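Local coordinates for protein phosphoribosylformylglycinamidine synthase 2 (Thermus thermophilus, PDB 3VIU) that belongs to the PurM-like family, joining two AIR synthase related N-terminal and two C-terminal domains in one chain, and holds bound ADP and magnesium, at residues A[84-89]-A[486-491]; A[90-95]-A[169-174]; A[123-128]-A[449-454]; A[502-507]-A[537-542]. All coordinates share one frame; numbering follows the deposited sequence.

Contact 1 of 4, residues A[84-89]-A[486-491]; sequences IESHNH and GLNLGS. With ADP (adenosine-5'-diphosphate), chain B; PO4 (phosphate ion), chain C.
Asn88, at the start of helix 88-93, and Asn488, at the end of strand 479-488, meet through their amides. Asn88 ND2 donates to Asn488 OD1 over 3.1 Å, and the bond is nearly straight, with an N-H...O angle of 170°. The acceptor lies in the amide plane of Asn88, yet the two amides are turned 62° against each other, so they meet at an angle rather than stacking. The other end of the Asn88 amide, OD1, accepts from the backbone N of Val173; with both ends in use, the rotation of the group is fixed. Beside this bond Ser86 CB rests 3.8 Å from Asn488 OD1. Further up the strand, with Ile84 CG1 opposite the backbone N (chi1 -171°), the CG2 methyl is the branch that meets Gly486, 3.4 Å from its N.

A phosphate ion, likely a crystallisation additive, sits at the N-terminal end of helix 88-93 and accepts from its first two amides. Its O1 takes Ser86 OG at 2.6 Å and Asn88 N at 2.8 Å, while O2 takes His89 N at 3.0 Å; Ser525 OG adds a bond from the second domain. Glu85 and Leu487, both turned away from the contact, belong to the ADP pocket, Leu487 near the adenine amino group and Glu85 near the terminal phosphate. The contact thus joins strand 78-86 of the first N-terminal domain to strand 479-488 of the second, with strand 172-182 alongside the former and strands 519-525 and 538-548 flanking the latter.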
# COMPACT_ATOMS: atom_id res chain seq x y z
N ILE A 84 3.72 2.84 1.44
CA ILE A 84 3.32 2.28 0.16
C ILE A 84 3.75 3.26 -0.92
O ILE A 84 3.65 4.48 -0.74
CB ILE A 84 1.79 2.01 0.12
CG1 ILE A 84 1.43 1.21 -1.13
CG2 ILE A 84 1.03 3.32 0.16
CD1 ILE A 84 -0.02 0.79 -1.17
N GLU A 85 4.27 2.73 -2.02
CA GLU A 85 4.76 3.52 -3.15
C GLU A 85 4.08 3.00 -4.40
O GLU A 85 3.39 2.00 -4.37
CB GLU A 85 6.27 3.32 -3.33
CG GLU A 85 7.22 4.39 -2.81
CD GLU A 85 8.68 4.09 -3.20
OE1 GLU A 85 9.59 4.87 -2.85
OE2 GLU A 85 8.91 3.06 -3.88
N SER A 86 4.32 3.68 -5.52
CA SER A 86 3.77 3.25 -6.80
C SER A 86 4.87 3.27 -7.88
O SER A 86 5.84 4.03 -7.78
CB SER A 86 2.62 4.16 -7.21
OG SER A 86 3.10 5.38 -7.76
N HIS A 87 4.71 2.42 -8.89
CA HIS A 87 5.65 2.36 -10.02
C HIS A 87 4.79 2.03 -11.23
O HIS A 87 5.06 1.09 -11.98
CB HIS A 87 6.71 1.27 -9.81
CG HIS A 87 8.10 1.81 -9.64
ND1 HIS A 87 8.50 2.51 -8.51
CD2 HIS A 87 9.18 1.77 -10.46
CE1 HIS A 87 9.76 2.88 -8.65
NE2 HIS A 87 10.20 2.45 -9.82
N ASN A 88 3.75 2.84 -11.41
CA ASN A 88 2.80 2.65 -12.49
C ASN A 88 3.35 2.76 -13.90
O ASN A 88 3.49 1.75 -14.59
CB ASN A 88 1.63 3.61 -12.31
CG ASN A 88 1.00 3.53 -10.93
OD1 ASN A 88 0.90 2.45 -10.34
ND2 ASN A 88 0.58 4.68 -10.41
N HIS A 89 3.67 3.98 -14.32
CA HIS A 89 4.17 4.21 -15.67
C HIS A 89 5.32 3.28 -16.07
O HIS A 89 5.32 2.71 -17.16
CB HIS A 89 4.59 5.68 -15.84
CG HIS A 89 3.43 6.64 -15.81
ND1 HIS A 89 2.53 6.75 -16.84
CD2 HIS A 89 3.00 7.49 -14.85
CE1 HIS A 89 1.59 7.63 -16.52
NE2 HIS A 89 1.86 8.09 -15.32
N GLY A 486 -1.74 4.97 -0.75
CA GLY A 486 -1.12 5.13 -2.04
C GLY A 486 -2.20 5.65 -2.97
O GLY A 486 -3.04 4.88 -3.43
N LEU A 487 -2.19 6.95 -3.24
CA LEU A 487 -3.19 7.52 -4.14
C LEU A 487 -2.76 7.38 -5.59
O LEU A 487 -1.60 7.63 -5.93
CB LEU A 487 -3.41 9.00 -3.81
CG LEU A 487 -3.76 9.34 -2.35
CD1 LEU A 487 -4.07 10.83 -2.25
CD2 LEU A 487 -4.95 8.51 -1.87
N ASN A 488 -3.69 6.97 -6.44
CA ASN A 488 -3.46 6.81 -7.88
C ASN A 488 -4.69 7.38 -8.58
O ASN A 488 -5.80 6.89 -8.38
CB ASN A 488 -3.31 5.34 -8.23
CG ASN A 488 -2.23 4.66 -7.42
OD1 ASN A 488 -1.06 4.65 -7.80
ND2 ASN A 488 -2.61 4.09 -6.29
N LEU A 489 -4.49 8.41 -9.39
CA LEU A 489 -5.58 9.06 -10.10
C LEU A 489 -5.15 9.56 -11.47
O LEU A 489 -3.99 9.43 -11.87
CB LEU A 489 -6.13 10.23 -9.29
CG LEU A 489 -6.84 9.86 -7.98
CD1 LEU A 489 -5.94 10.21 -6.81
CD2 LEU A 489 -8.17 10.59 -7.88
N GLY A 490 -6.12 10.13 -12.19
CA GLY A 490 -5.84 10.66 -13.50
C GLY A 490 -5.25 12.04 -13.31
O GLY A 490 -4.85 12.41 -12.20
N SER A 491 -5.20 12.80 -14.39
CA SER A 491 -4.66 14.14 -14.35
C SER A 491 -5.50 15.05 -13.46
O SER A 491 -6.74 14.98 -13.48
CB SER A 491 -4.61 14.72 -15.76
OG SER A 491 -4.27 16.09 -15.71
PB ADP B . 10.25 8.62 -1.89
O1B ADP B . 10.45 9.38 -3.15
O2B ADP B . 9.44 7.26 -2.20
O3B ADP B . 11.76 8.28 -1.22
PA ADP B . 8.44 10.64 -1.54
O1A ADP B . 9.21 11.89 -1.75
O2A ADP B . 7.92 10.10 -2.98
O3A ADP B . 9.40 9.52 -0.81
O5' ADP B . 7.12 10.88 -0.60
C5' ADP B . 7.13 12.23 -0.10
C4' ADP B . 6.78 12.31 1.42
O4' ADP B . 5.38 12.71 1.61
C3' ADP B . 6.94 10.98 2.19
O3' ADP B . 7.34 11.25 3.54
C2' ADP B . 5.55 10.35 2.11
O2' ADP B . 5.30 9.42 3.16
C1' ADP B . 4.62 11.57 2.14
N9 ADP B . 3.40 11.35 1.36
C8 ADP B . 3.29 11.38 -0.00
N7 ADP B . 2.06 11.14 -0.37
C5 ADP B . 1.30 10.94 0.73
C6 ADP B . -0.07 10.64 0.96
N6 ADP B . -0.95 10.51 -0.10
N1 ADP B . -0.50 10.51 2.23
C2 ADP B . 0.34 10.64 3.27
N3 ADP B . 1.63 10.91 3.10
C4 ADP B . 2.15 11.07 1.86
P PO4 C . 4.30 6.56 -11.01
O1 PO4 C . 3.82 5.40 -10.22
O2 PO4 C . 4.19 6.26 -12.45
O3 PO4 C . 3.47 7.75 -10.69
O4 PO4 C . 5.72 6.84 -10.67

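Contact 2 of 4, residues A[90-95]-A[169-174]; sequences PSAVEP and ENPLVN
Ser91 OG hydrogen-bonds to the backbone oxygen of His87, the N-cap residue just before the helix, and turns its flank to Val173, whose CG2 lies 3.6 Å from that hydroxyl oxygen. This is helix-on-sheet packing within the first PurM-like N-terminal domain: the short helix 88-93, which follows strand 78-86 directly, lies against the start of strand 172-182, the neighbour of that strand in the mixed sheet. With chi1 at -74° the serine hydroxyl stays beside its own backbone N, which brings it within range of the His87 carbonyl; its hydrogen bond is made at the helix start, and between the two segments it makes van der Waals contact with Val173. The valine answers with one branch more than the other: CG2 also sits 3.6 Å from Ser91 CB, whereas CG1 stays 4.0 Å from Ser91 OG. No hydrogen bond crosses between the two segments.

The helix is brief. Glu94 N still bonds to Pro90 O at 3.1 Å, but Glu94 itself leaves helical geometry and at once takes the N-cap position of the following helix, 95-112, with OE2 hydrogen-bonded to Gln97 N. Pro95 then packs on helix 132-152, which touches Pro171 too, through Leu137. Just ahead of the strand, Glu169 makes a salt bridge to Lys533 of the second N-terminal domain. One residue on from the serine, the methyl of Ala92 packs against Pro171, its CB 4.1 Å from Pro171 CG and 4.2 Å from Pro171 CD.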
# COMPACT_ATOMS: atom_id res chain seq x y z
N PRO A 90 6.30 3.08 -15.18
CA PRO A 90 7.40 2.18 -15.54
C PRO A 90 6.96 0.72 -15.69
O PRO A 90 7.50 -0.01 -16.53
CB PRO A 90 8.41 2.40 -14.42
CG PRO A 90 7.55 2.79 -13.25
CD PRO A 90 6.55 3.73 -13.88
N SER A 91 6.00 0.28 -14.88
CA SER A 91 5.54 -1.10 -14.97
C SER A 91 4.79 -1.29 -16.28
O SER A 91 4.75 -2.38 -16.84
CB SER A 91 4.65 -1.47 -13.79
OG SER A 91 5.44 -1.63 -12.63
N ALA A 92 4.19 -0.20 -16.75
CA ALA A 92 3.45 -0.21 -18.00
C ALA A 92 4.39 -0.42 -19.20
O ALA A 92 4.05 -1.15 -20.13
CB ALA A 92 2.70 1.11 -18.16
N VAL A 93 5.57 0.20 -19.18
CA VAL A 93 6.49 0.07 -20.31
C VAL A 93 7.25 -1.25 -20.28
O VAL A 93 7.62 -1.78 -21.33
CB VAL A 93 7.51 1.26 -20.39
CG1 VAL A 93 6.78 2.59 -20.24
CG2 VAL A 93 8.59 1.12 -19.34
N GLU A 94 7.47 -1.78 -19.08
CA GLU A 94 8.18 -3.04 -18.91
C GLU A 94 7.79 -3.53 -17.52
O GLU A 94 8.40 -3.16 -16.53
CB GLU A 94 9.69 -2.82 -19.02
CG GLU A 94 10.48 -4.04 -19.46
CD GLU A 94 10.66 -5.07 -18.36
OE1 GLU A 94 11.82 -5.39 -18.03
OE2 GLU A 94 9.64 -5.55 -17.82
N PRO A 95 6.76 -4.38 -17.44
CA PRO A 95 6.23 -4.96 -16.20
C PRO A 95 7.21 -5.66 -15.28
O PRO A 95 7.10 -5.55 -14.06
CB PRO A 95 5.13 -5.89 -16.69
CG PRO A 95 5.61 -6.31 -18.03
CD PRO A 95 6.13 -5.02 -18.61
N GLU A 169 -5.63 1.00 -20.09
CA GLU A 169 -4.53 1.86 -20.54
C GLU A 169 -3.47 2.17 -19.51
O GLU A 169 -2.29 2.29 -19.83
CB GLU A 169 -5.05 3.18 -21.10
CG GLU A 169 -5.42 3.10 -22.56
CD GLU A 169 -6.37 1.97 -22.83
OE1 GLU A 169 -7.46 1.95 -22.20
OE2 GLU A 169 -6.04 1.10 -23.65
N ASN A 170 -3.88 2.34 -18.26
CA ASN A 170 -2.92 2.66 -17.22
C ASN A 170 -3.01 1.68 -16.05
O ASN A 170 -3.81 1.86 -15.14
CB ASN A 170 -3.16 4.08 -16.71
CG ASN A 170 -3.15 5.12 -17.83
OD1 ASN A 170 -4.05 5.17 -18.66
ND2 ASN A 170 -2.11 5.94 -17.86
N PRO A 171 -2.18 0.62 -16.08
CA PRO A 171 -2.23 -0.34 -14.98
C PRO A 171 -1.60 0.27 -13.73
O PRO A 171 -0.91 1.30 -13.80
CB PRO A 171 -1.43 -1.52 -15.53
CG PRO A 171 -0.41 -0.85 -16.39
CD PRO A 171 -1.23 0.19 -17.12
N LEU A 172 -1.84 -0.34 -12.58
CA LEU A 172 -1.27 0.17 -11.35
C LEU A 172 -0.47 -0.89 -10.63
O LEU A 172 -0.86 -2.05 -10.56
CB LEU A 172 -2.37 0.68 -10.41
CG LEU A 172 -3.25 1.85 -10.83
CD1 LEU A 172 -4.16 2.21 -9.68
CD2 LEU A 172 -2.40 3.05 -11.23
N VAL A 173 0.68 -0.48 -10.11
CA VAL A 173 1.53 -1.38 -9.36
C VAL A 173 2.07 -0.61 -8.16
O VAL A 173 2.95 0.24 -8.30
CB VAL A 173 2.70 -1.90 -10.20
CG1 VAL A 173 3.52 -2.89 -9.38
CG2 VAL A 173 2.18 -2.55 -11.48
N ASN A 174 1.52 -0.90 -6.99
CA ASN A 174 1.95 -0.25 -5.76
C ASN A 174 2.51 -1.32 -4.83
O ASN A 174 1.97 -2.43 -4.73
CB ASN A 174 0.77 0.45 -5.08
CG ASN A 174 0.39 1.75 -5.76
OD1 ASN A 174 0.37 1.85 -6.99
ND2 ASN A 174 0.05 2.76 -4.96

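Contact 3 of 4, residues A[123-128]-A[449-454]; sequences SLRFGP and QNPRYS
Arg125, Gln449 and Pro451 make this contact, and the arginine gives up the most surface to it. Its guanidinium reaches from strand 116-126 toward the loop ahead of helix 451-456, where the Gln449 side chain, coming from the opposite direction, presents its amide to the guanidinium edge with the two planes 43° apart. That amide may be flipped, and its close approach to the guanidinium is doubtful. Pro451 closes in obliquely, its CD 4.2 Å from Arg125 NE.

A bend at chi2 (-66°) folds the arginine back over its own strand. There NH2 donates to Leu124 O at 2.8 Å, with the oxygen in the guanidinium plane and the nitrogen well above the carbonyl plane. The positive charge finds its counterpart in Asp160, which forms a salt bridge with NH1 and would offset the cost of burying it. On the other segment, Asn450, at the N-cap position, offers its carbonyl O to both Ser454 N (3.1 Å) and Ser454 OG (2.8 Å). One residue after Pro451, Arg452 forms a salt bridge with Glu587, tying the same helix to the second C-terminal domain.

Met540 of strand 538-548 touches both Arg125 and Gln449. Facing sheets from two N-terminal domains, with a polar side chain crossing between them, are consistent with the PurM-like architecture, in which such domains pair.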
# COMPACT_ATOMS: atom_id res chain seq x y z
N SER A 123 -0.25 -4.18 -4.39
CA SER A 123 -1.58 -3.70 -4.72
C SER A 123 -1.58 -3.54 -6.24
O SER A 123 -0.96 -2.61 -6.78
CB SER A 123 -1.84 -2.37 -4.02
OG SER A 123 -3.23 -2.17 -3.83
N LEU A 124 -2.27 -4.45 -6.93
CA LEU A 124 -2.29 -4.46 -8.39
C LEU A 124 -3.65 -4.24 -9.08
O LEU A 124 -4.68 -4.75 -8.65
CB LEU A 124 -1.69 -5.78 -8.88
CG LEU A 124 -0.40 -6.23 -8.19
CD1 LEU A 124 0.05 -7.57 -8.75
CD2 LEU A 124 0.69 -5.18 -8.39
N ARG A 125 -3.59 -3.49 -10.18
CA ARG A 125 -4.77 -3.17 -10.98
C ARG A 125 -4.43 -3.30 -12.46
O ARG A 125 -3.54 -2.62 -12.95
CB ARG A 125 -5.23 -1.74 -10.68
CG ARG A 125 -5.64 -1.51 -9.23
CD ARG A 125 -6.88 -2.31 -8.87
NE ARG A 125 -7.36 -2.00 -7.53
CZ ARG A 125 -6.94 -2.59 -6.42
NH1 ARG A 125 -7.45 -2.21 -5.26
NH2 ARG A 125 -6.03 -3.56 -6.46
N PHE A 126 -5.15 -4.17 -13.16
CA PHE A 126 -4.96 -4.40 -14.59
C PHE A 126 -6.35 -4.43 -15.24
O PHE A 126 -7.37 -4.49 -14.55
CB PHE A 126 -4.28 -5.74 -14.84
CG PHE A 126 -2.95 -5.88 -14.18
CD1 PHE A 126 -1.90 -5.04 -14.52
CD2 PHE A 126 -2.74 -6.86 -13.21
CE1 PHE A 126 -0.64 -5.19 -13.92
CE2 PHE A 126 -1.49 -7.02 -12.60
CZ PHE A 126 -0.44 -6.17 -12.96
N GLY A 127 -6.38 -4.41 -16.58
CA GLY A 127 -7.64 -4.46 -17.29
C GLY A 127 -8.26 -5.84 -17.11
O GLY A 127 -7.72 -6.63 -16.34
N PRO A 128 -9.37 -6.16 -17.80
CA PRO A 128 -10.05 -7.46 -17.71
C PRO A 128 -9.09 -8.62 -17.96
O PRO A 128 -8.29 -8.58 -18.88
CB PRO A 128 -11.14 -7.35 -18.77
CG PRO A 128 -11.45 -5.90 -18.78
CD PRO A 128 -10.07 -5.28 -18.75
N GLN A 449 -8.91 -1.50 -1.38
CA GLN A 449 -9.60 -0.51 -2.19
C GLN A 449 -10.42 -1.25 -3.23
O GLN A 449 -9.98 -2.27 -3.79
CB GLN A 449 -8.65 0.52 -2.84
CG GLN A 449 -8.11 0.21 -4.20
CD GLN A 449 -9.10 0.41 -5.34
OE1 GLN A 449 -9.73 1.47 -5.48
NE2 GLN A 449 -9.22 -0.60 -6.18
N ASN A 450 -11.64 -0.76 -3.43
CA ASN A 450 -12.59 -1.32 -4.36
C ASN A 450 -12.80 -0.32 -5.50
O ASN A 450 -13.39 0.74 -5.31
CB ASN A 450 -13.90 -1.58 -3.60
CG ASN A 450 -14.98 -2.21 -4.46
OD1 ASN A 450 -15.71 -3.09 -4.01
ND2 ASN A 450 -15.10 -1.74 -5.71
N PRO A 451 -12.30 -0.64 -6.70
CA PRO A 451 -12.44 0.26 -7.86
C PRO A 451 -13.85 0.57 -8.32
O PRO A 451 -14.10 1.67 -8.83
CB PRO A 451 -11.61 -0.44 -8.93
CG PRO A 451 -11.74 -1.87 -8.58
CD PRO A 451 -11.58 -1.87 -7.08
N ARG A 452 -14.77 -0.38 -8.16
CA ARG A 452 -16.16 -0.16 -8.58
C ARG A 452 -16.79 0.93 -7.72
O ARG A 452 -17.39 1.87 -8.24
CB ARG A 452 -16.95 -1.46 -8.48
CG ARG A 452 -16.37 -2.58 -9.34
CD ARG A 452 -17.27 -3.80 -9.38
NE ARG A 452 -16.75 -4.84 -10.27
CZ ARG A 452 -16.54 -4.68 -11.58
NH1 ARG A 452 -16.81 -3.52 -12.16
NH2 ARG A 452 -16.10 -5.69 -12.31
N TYR A 453 -16.65 0.82 -6.41
CA TYR A 453 -17.18 1.82 -5.48
C TYR A 453 -16.51 3.17 -5.78
O TYR A 453 -17.17 4.21 -5.89
CB TYR A 453 -16.83 1.47 -4.03
CG TYR A 453 -17.40 0.18 -3.49
CD1 TYR A 453 -17.13 -0.22 -2.18
CD2 TYR A 453 -18.25 -0.62 -4.25
CE1 TYR A 453 -17.69 -1.36 -1.63
CE2 TYR A 453 -18.82 -1.77 -3.72
CZ TYR A 453 -18.54 -2.13 -2.41
OH TYR A 453 -19.10 -3.26 -1.87
N SER A 454 -15.19 3.13 -5.92
CA SER A 454 -14.38 4.32 -6.16
C SER A 454 -14.69 5.06 -7.46
O SER A 454 -14.72 6.29 -7.49
CB SER A 454 -12.90 3.93 -6.06
OG SER A 454 -12.59 3.34 -4.79

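Contact 4 of 4, residues A[502-507]-A[537-542]; sequences AETIAG and PTAMVG
No flat side chain takes part here; Pro537, with its puckered ring, sets its CB against Thr504 OG1 at 3.8 Å. The Thr504 hydroxyl has its hydrogen bond within its own helix, to Glu500 O, so toward the proline it makes packing alone. A chi1 of -65° sets the two branches to separate tasks. While OG1 stays beside the backbone N, CG2 extends to the next inward-pointing residue of the strand and meets Ala539 CB at 3.6 Å. The contact on this small residue is consistent with the close approach of the backbones, Thr504 CA lying 7.0 Å from Ala539 CA.

The helical backbone runs on regularly past the threonine, with Gly507 N bonded to Glu503 O at 2.8 Å. Leu489 fills in beside Thr504 and Pro537, and Leu487 touches both Thr504 and Ala539. Helix 495-515 therefore lies over strands 479-488 and 538-548, antiparallel neighbours in the sheet of the second N-terminal domain, while Val541 of the latter strand packs on helix 458-475 and the selenomethionine Met540 reaches Ser123 in strand 116-126 of the first domain.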
# COMPACT_ATOMS: atom_id res chain seq x y z
N ALA A 502 -9.76 15.28 -4.98
CA ALA A 502 -10.28 15.98 -3.83
C ALA A 502 -11.22 15.09 -3.02
O ALA A 502 -11.09 15.01 -1.79
CB ALA A 502 -10.98 17.26 -4.27
N GLU A 503 -12.15 14.41 -3.69
CA GLU A 503 -13.09 13.53 -3.00
C GLU A 503 -12.37 12.34 -2.35
O GLU A 503 -12.75 11.88 -1.28
CB GLU A 503 -14.15 13.01 -3.97
CG GLU A 503 -15.15 14.05 -4.42
CD GLU A 503 -16.10 14.43 -3.32
OE1 GLU A 503 -16.03 15.58 -2.83
OE2 GLU A 503 -16.92 13.57 -2.93
N THR A 504 -11.33 11.83 -3.02
CA THR A 504 -10.58 10.71 -2.49
C THR A 504 -9.95 11.13 -1.17
O THR A 504 -10.07 10.44 -0.16
CB THR A 504 -9.49 10.26 -3.48
OG1 THR A 504 -10.12 9.75 -4.67
CG2 THR A 504 -8.61 9.17 -2.87
N ILE A 505 -9.29 12.28 -1.17
CA ILE A 505 -8.67 12.75 0.06
C ILE A 505 -9.70 13.05 1.16
O ILE A 505 -9.48 12.73 2.33
CB ILE A 505 -7.78 13.98 -0.21
CG1 ILE A 505 -6.55 13.54 -1.02
CG2 ILE A 505 -7.39 14.65 1.11
CD1 ILE A 505 -5.50 14.62 -1.27
N ALA A 506 -10.84 13.63 0.79
CA ALA A 506 -11.87 13.93 1.78
C ALA A 506 -12.41 12.61 2.34
O ALA A 506 -12.75 12.51 3.52
CB ALA A 506 -13.01 14.73 1.15
N GLY A 507 -12.47 11.59 1.50
CA GLY A 507 -12.94 10.29 1.94
C GLY A 507 -12.08 9.72 3.06
O GLY A 507 -12.59 9.27 4.08
N PRO A 537 -10.64 6.19 -9.52
CA PRO A 537 -9.85 6.78 -8.44
C PRO A 537 -9.39 5.62 -7.55
O PRO A 537 -10.19 4.78 -7.17
CB PRO A 537 -10.84 7.70 -7.74
CG PRO A 537 -11.70 8.16 -8.88
CD PRO A 537 -11.94 6.87 -9.65
N THR A 538 -8.11 5.57 -7.23
CA THR A 538 -7.61 4.46 -6.44
C THR A 538 -6.77 4.83 -5.23
O THR A 538 -5.61 5.22 -5.35
CB THR A 538 -6.80 3.50 -7.33
OG1 THR A 538 -7.63 3.02 -8.39
CG2 THR A 538 -6.32 2.31 -6.53
N ALA A 539 -7.37 4.70 -4.05
CA ALA A 539 -6.66 4.97 -2.82
C ALA A 539 -6.38 3.61 -2.18
O ALA A 539 -7.27 3.02 -1.55
CB ALA A 539 -7.50 5.84 -1.89
N MSE A 540 -5.17 3.11 -2.36
CA MSE A 540 -4.79 1.83 -1.79
C MSE A 540 -4.35 2.08 -0.36
O MSE A 540 -3.27 2.61 -0.11
CB MSE A 540 -3.69 1.19 -2.63
CG MSE A 540 -4.21 0.80 -4.00
SE MSE A 540 -2.83 0.61 -5.35
CE MSE A 540 -3.75 -0.64 -6.52
N VAL A 541 -5.22 1.71 0.57
CA VAL A 541 -4.99 1.90 1.99
C VAL A 541 -4.35 0.72 2.68
O VAL A 541 -4.88 -0.39 2.66
CB VAL A 541 -6.32 2.22 2.70
CG1 VAL A 541 -6.09 2.42 4.19
CG2 VAL A 541 -6.96 3.45 2.07
N GLY A 542 -3.19 0.97 3.29
CA GLY A 542 -2.48 -0.06 4.01
C GLY A 542 -2.60 0.25 5.48
O GLY A 542 -2.35 1.39 5.90

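How the contacts relate
Contacts 1 and 3 bridge the two N-terminal domains, contact 2 lies within the first and contact 4 within the second. The two six-stranded sheets share one strand order, as expected of a duplicated unit. Along the chain, contacts 2 and 3 interlock through alternating segments, contact 1 spans contact 2 and the whole of contact 3, and contact 4 opens only after contact 1 has closed. Centres of contacts 1 and 2 are about 10 Å apart, those of contacts 2 and 4 about 20 Å. Strand 172-182 links contact 2 to contacts 1 and 3, and strand 538-548 links contact 4 to contact 1, so the four belong to one connected core, of which contact 1 borders the ADP pocket.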